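Long-range contact in alpha-toxin (Clostridium novyi, PDB 2VK9), which belongs to the large clostridial toxins and is represented by its catalytic domain, which carries an N-terminal helical region beside a GT-A-type core: residues L25-D36 against I45-V56. Sequence-based numbering, arbitrary orientation.
Sequences LILDALENFNRD and IYSKLSKLNELV
Lys-48 NZ reaches Asp-36 O in a weak hydrogen bond of 3.5 Å, to be read with caution because Asp-36 is poorly ordered. The lysine chain runs extended beyond CG, which carries its ammonium across to Asp-36; OD2 of Asp-36 stays 4.4 Å from Lys-48 NZ, beyond a salt bridge, where the opposite charges may still attract each other. Apolar knobs-into-holes packing dominates the rest. Phe-33, its CG anti to the backbone N (chi1 179°), pushes its ring among Ile-45, Lys-48, Leu-49 and Leu-52. Lys-48 CB and Ile-45 CG2 meet the ring edge near its plane, whereas Leu-49 CD2 approaches CZ of Phe-33 obliquely at 3.7 Å. Helices 21-35 and 42-62 form an antiparallel helical hairpin within the N-terminal helical domain of this toxin family; in these segments the axes approach to 9.5 Å, with 162° between their N-to-C directions. Helix 69-90 adds Phe-75 against Leu-30 and Glu-82 against Phe-33. Leu-52 is the reciprocal knob, seated among Ile-26, Ala-29, Leu-30 and Phe-33, with CD2 3.8 Å from Ala-29 CB. Farther along, Leu-55 CD1 lies 3.7 Å from Ala-29 CB, while the side chains of Ile-26 and Leu-55 run alongside each other in opposite directions, Ile-26 CG1 3.7 Å from Leu-55 CB.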
loop_
_atom_site.group_PDB
_atom_site.type_symbol
_atom_site.label_atom_id
_atom_site.label_comp_id
_atom_site.label_asym_id
_atom_site.label_seq_id
_atom_site.Cartn_x
_atom_site.Cartn_y
_atom_site.Cartn_z
ATOM N N LEU A 25 -30.796 22.862 -14.812
ATOM C CA LEU A 25 -30.520 21.443 -14.596
ATOM C C LEU A 25 -30.091 21.157 -13.151
ATOM O O LEU A 25 -30.612 20.228 -12.527
ATOM C CB LEU A 25 -29.475 20.913 -15.587
ATOM C CG LEU A 25 -29.919 20.651 -17.031
ATOM C CD1 LEU A 25 -28.834 19.912 -17.793
ATOM C CD2 LEU A 25 -31.216 19.878 -17.098
ATOM N N ILE A 26 -29.158 21.966 -12.640
ATOM C CA ILE A 26 -28.704 21.893 -11.252
ATOM C C ILE A 26 -29.874 22.137 -10.323
ATOM O O ILE A 26 -30.068 21.399 -9.362
ATOM C CB ILE A 26 -27.636 22.961 -10.945
ATOM C CG1 ILE A 26 -26.360 22.693 -11.732
ATOM C CG2 ILE A 26 -27.349 23.041 -9.445
ATOM C CD1 ILE A 26 -25.520 23.932 -11.942
ATOM N N LEU A 27 -30.642 23.185 -10.625
ATOM C CA LEU A 27 -31.777 23.603 -9.808
ATOM C C LEU A 27 -32.850 22.539 -9.747
ATOM O O LEU A 27 -33.550 22.439 -8.751
ATOM C CB LEU A 27 -32.364 24.903 -10.353
ATOM C CG LEU A 27 -32.143 26.254 -9.629
ATOM C CD1 LEU A 27 -30.885 26.330 -8.771
ATOM C CD2 LEU A 27 -32.135 27.366 -10.665
ATOM N N ASP A 28 -32.969 21.747 -10.813
ATOM C CA ASP A 28 -33.932 20.640 -10.868
ATOM C C ASP A 28 -33.441 19.431 -10.106
ATOM O O ASP A 28 -34.213 18.803 -9.386
ATOM C CB ASP A 28 -34.228 20.228 -12.309
ATOM C CG ASP A 28 -34.933 21.311 -13.097
ATOM O OD1 ASP A 28 -35.173 22.415 -12.547
ATOM O OD2 ASP A 28 -35.241 21.057 -14.278
ATOM N N ALA A 29 -32.165 19.099 -10.280
ATOM C CA ALA A 29 -31.552 18.016 -9.533
ATOM C C ALA A 29 -31.551 18.307 -8.028
ATOM O O ALA A 29 -31.777 17.404 -7.221
ATOM C CB ALA A 29 -30.162 17.752 -10.036
ATOM N N LEU A 30 -31.317 19.561 -7.650
ATOM C CA LEU A 30 -31.420 19.950 -6.254
ATOM C C LEU A 30 -32.861 19.881 -5.756
ATOM O O LEU A 30 -33.107 19.556 -4.595
ATOM C CB LEU A 30 -30.862 21.352 -6.025
ATOM C CG LEU A 30 -30.814 21.747 -4.547
ATOM C CD1 LEU A 30 -29.841 20.868 -3.788
ATOM C CD2 LEU A 30 -30.462 23.198 -4.366
ATOM N N GLU A 31 -33.805 20.193 -6.638
ATOM C CA GLU A 31 -35.227 20.148 -6.313
ATOM C C GLU A 31 -35.640 18.733 -5.915
ATOM O O GLU A 31 -36.244 18.522 -4.861
ATOM C CB GLU A 31 -36.049 20.644 -7.515
ATOM C CG GLU A 31 -37.566 20.512 -7.400
ATOM C CD GLU A 31 -38.188 21.591 -6.540
ATOM O OE1 GLU A 31 -37.921 21.622 -5.311
ATOM O OE2 GLU A 31 -38.954 22.408 -7.102
ATOM N N ASN A 32 -35.289 17.770 -6.763
ATOM C CA ASN A 32 -35.654 16.374 -6.561
ATOM C C ASN A 32 -34.875 15.679 -5.450
ATOM O O ASN A 32 -35.440 14.866 -4.729
ATOM C CB ASN A 32 -35.539 15.595 -7.874
ATOM C CG ASN A 32 -36.553 16.062 -8.923
ATOM O OD1 ASN A 32 -37.739 16.276 -8.623
ATOM N ND2 ASN A 32 -36.088 16.217 -10.162
ATOM N N PHE A 33 -33.592 16.004 -5.305
ATOM C CA PHE A 33 -32.780 15.401 -4.254
ATOM C C PHE A 33 -33.373 15.634 -2.865
ATOM O O PHE A 33 -33.402 14.720 -2.042
ATOM C CB PHE A 33 -31.328 15.890 -4.302
ATOM C CG PHE A 33 -30.454 15.303 -3.222
ATOM C CD1 PHE A 33 -29.825 14.085 -3.407
ATOM C CD2 PHE A 33 -30.267 15.968 -2.017
ATOM C CE1 PHE A 33 -29.024 13.541 -2.407
ATOM C CE2 PHE A 33 -29.470 15.421 -1.013
ATOM C CZ PHE A 33 -28.849 14.217 -1.210
ATOM N N ASN A 34 -33.847 16.849 -2.602
ATOM C CA ASN A 34 -34.418 17.170 -1.293
ATOM C C ASN A 34 -35.666 16.352 -0.981
ATOM O O ASN A 34 -35.905 15.987 0.173
ATOM C CB ASN A 34 -34.718 18.665 -1.184
ATOM C CG ASN A 34 -33.461 19.514 -1.127
ATOM O OD1 ASN A 34 -32.440 19.111 -0.563
ATOM N ND2 ASN A 34 -33.534 20.704 -1.703
ATOM N N ARG A 35 -36.443 16.061 -2.027
ATOM C CA ARG A 35 -37.685 15.304 -1.917
ATOM C C ARG A 35 -37.413 13.798 -1.998
ATOM O O ARG A 35 -37.724 13.048 -1.068
ATOM C CB ARG A 35 -38.652 15.747 -3.019
ATOM C CG ARG A 35 -40.076 15.208 -2.891
ATOM C CD ARG A 35 -40.971 15.725 -4.021
ATOM N NE ARG A 35 -40.345 15.536 -5.333
ATOM C CZ ARG A 35 -40.459 14.439 -6.078
ATOM N NH1 ARG A 35 -41.191 13.413 -5.653
ATOM N NH2 ARG A 35 -39.840 14.367 -7.254
ATOM N N ASP A 36 -36.816 13.373 -3.108
ATOM C CA ASP A 36 -36.501 11.964 -3.337
ATOM C C ASP A 36 -35.219 11.493 -2.650
ATOM O O ASP A 36 -34.145 11.382 -3.285
ATOM C CB ASP A 36 -36.424 11.672 -4.837
ATOM C CG ASP A 36 -37.773 11.739 -5.513
ATOM O OD1 ASP A 36 -38.772 12.077 -4.827
ATOM O OD2 ASP A 36 -37.828 11.448 -6.729
ATOM N N ILE A 45 -28.189 7.340 -3.421
ATOM C CA ILE A 45 -27.937 8.663 -2.864
ATOM C C ILE A 45 -26.544 9.116 -3.281
ATOM O O ILE A 45 -26.358 10.266 -3.663
ATOM C CB ILE A 45 -28.075 8.691 -1.329
ATOM C CG1 ILE A 45 -29.486 8.282 -0.919
ATOM C CG2 ILE A 45 -27.779 10.075 -0.774
ATOM C CD1 ILE A 45 -29.631 8.012 0.563
ATOM N N TYR A 46 -25.566 8.220 -3.235
ATOM C CA TYR A 46 -24.218 8.594 -3.655
ATOM C C TYR A 46 -24.187 8.967 -5.133
ATOM O O TYR A 46 -23.492 9.905 -5.510
ATOM C CB TYR A 46 -23.192 7.502 -3.356
ATOM C CG TYR A 46 -21.792 7.862 -3.797
ATOM C CD1 TYR A 46 -20.906 8.486 -2.929
ATOM C CD2 TYR A 46 -21.354 7.580 -5.087
ATOM C CE1 TYR A 46 -19.621 8.819 -3.331
ATOM C CE2 TYR A 46 -20.071 7.916 -5.499
ATOM C CZ TYR A 46 -19.214 8.531 -4.617
ATOM O OH TYR A 46 -17.948 8.851 -5.034
ATOM N N SER A 47 -24.931 8.242 -5.963
ATOM C CA SER A 47 -24.982 8.545 -7.392
ATOM C C SER A 47 -25.684 9.875 -7.672
ATOM O O SER A 47 -25.280 10.608 -8.577
ATOM C CB SER A 47 -25.644 7.415 -8.184
ATOM O OG SER A 47 -27.049 7.420 -7.994
ATOM N N LYS A 48 -26.726 10.183 -6.898
ATOM C CA LYS A 48 -27.435 11.457 -7.038
ATOM C C LYS A 48 -26.591 12.659 -6.624
ATOM O O LYS A 48 -26.665 13.719 -7.251
ATOM C CB LYS A 48 -28.768 11.443 -6.297
ATOM C CG LYS A 48 -29.907 10.909 -7.146
ATOM C CD LYS A 48 -31.210 10.880 -6.373
ATOM C CE LYS A 48 -32.251 10.057 -7.120
ATOM N NZ LYS A 48 -33.610 10.227 -6.513
ATOM N N LEU A 49 -25.784 12.492 -5.584
ATOM C CA LEU A 49 -24.803 13.509 -5.213
ATOM C C LEU A 49 -23.729 13.615 -6.291
ATOM O O LEU A 49 -23.165 14.684 -6.515
ATOM C CB LEU A 49 -24.165 13.178 -3.863
ATOM C CG LEU A 49 -25.063 13.242 -2.630
ATOM C CD1 LEU A 49 -24.427 12.496 -1.480
ATOM C CD2 LEU A 49 -25.337 14.686 -2.248
ATOM N N SER A 50 -23.462 12.499 -6.961
ATOM C CA SER A 50 -22.483 12.454 -8.034
ATOM C C SER A 50 -22.998 13.182 -9.280
ATOM O O SER A 50 -22.204 13.763 -10.028
ATOM C CB SER A 50 -22.128 11.001 -8.367
ATOM O OG SER A 50 -21.015 10.926 -9.241
ATOM N N LYS A 51 -24.315 13.142 -9.502
ATOM C CA LYS A 51 -24.943 13.877 -10.605
ATOM C C LYS A 51 -24.883 15.375 -10.359
ATOM O O LYS A 51 -24.560 16.146 -11.261
ATOM C CB LYS A 51 -26.399 13.447 -10.821
ATOM C CG LYS A 51 -26.615 12.444 -11.973
ATOM C CD LYS A 51 -26.450 10.969 -11.516
ATOM C CE LYS A 51 -26.482 9.966 -12.683
ATOM N NZ LYS A 51 -27.852 9.775 -13.246
ATOM N N LEU A 52 -25.188 15.777 -9.133
ATOM C CA LEU A 52 -25.153 17.174 -8.746
ATOM C C LEU A 52 -23.771 17.759 -8.933
ATOM O O LEU A 52 -23.631 18.900 -9.370
ATOM C CB LEU A 52 -25.599 17.340 -7.295
ATOM C CG LEU A 52 -27.114 17.330 -7.078
ATOM C CD1 LEU A 52 -27.435 16.858 -5.688
ATOM C CD2 LEU A 52 -27.720 18.700 -7.332
ATOM N N ASN A 53 -22.747 16.978 -8.614
ATOM C CA ASN A 53 -21.378 17.442 -8.757
ATOM C C ASN A 53 -20.981 17.613 -10.214
ATOM O O ASN A 53 -20.228 18.522 -10.570
ATOM C CB ASN A 53 -20.419 16.492 -8.056
ATOM C CG ASN A 53 -18.991 16.955 -8.131
ATOM O OD1 ASN A 53 -18.588 17.890 -7.445
ATOM N ND2 ASN A 53 -18.211 16.303 -8.971
ATOM N N GLU A 54 -21.497 16.728 -11.055
ATOM C CA GLU A 54 -21.216 16.770 -12.479
ATOM C C GLU A 54 -21.907 17.963 -13.130
ATOM O O GLU A 54 -21.322 18.644 -13.975
ATOM C CB GLU A 54 -21.674 15.476 -13.136
ATOM C CG GLU A 54 -20.991 15.166 -14.446
ATOM C CD GLU A 54 -21.473 13.864 -15.037
ATOM O OE1 GLU A 54 -21.214 12.801 -14.429
ATOM O OE2 GLU A 54 -22.119 13.903 -16.108
ATOM N N LEU A 55 -23.148 18.212 -12.724
ATOM C CA LEU A 55 -23.899 19.361 -13.225
ATOM C C LEU A 55 -23.209 20.690 -12.890
ATOM O O LEU A 55 -23.130 21.578 -13.736
ATOM C CB LEU A 55 -25.357 19.329 -12.747
ATOM C CG LEU A 55 -26.225 18.137 -13.195
ATOM C CD1 LEU A 55 -27.596 18.232 -12.591
ATOM C CD2 LEU A 55 -26.339 17.989 -14.708
ATOM N N VAL A 56 -22.685 20.807 -11.675
ATOM C CA VAL A 56 -21.893 21.967 -11.296
ATOM C C VAL A 56 -20.669 22.109 -12.209
ATOM O O VAL A 56 -20.399 23.203 -12.724
ATOM C CB VAL A 56 -21.469 21.900 -9.817
ATOM C CG1 VAL A 56 -20.410 22.954 -9.496
ATOM C CG2 VAL A 56 -22.684 22.079 -8.923
#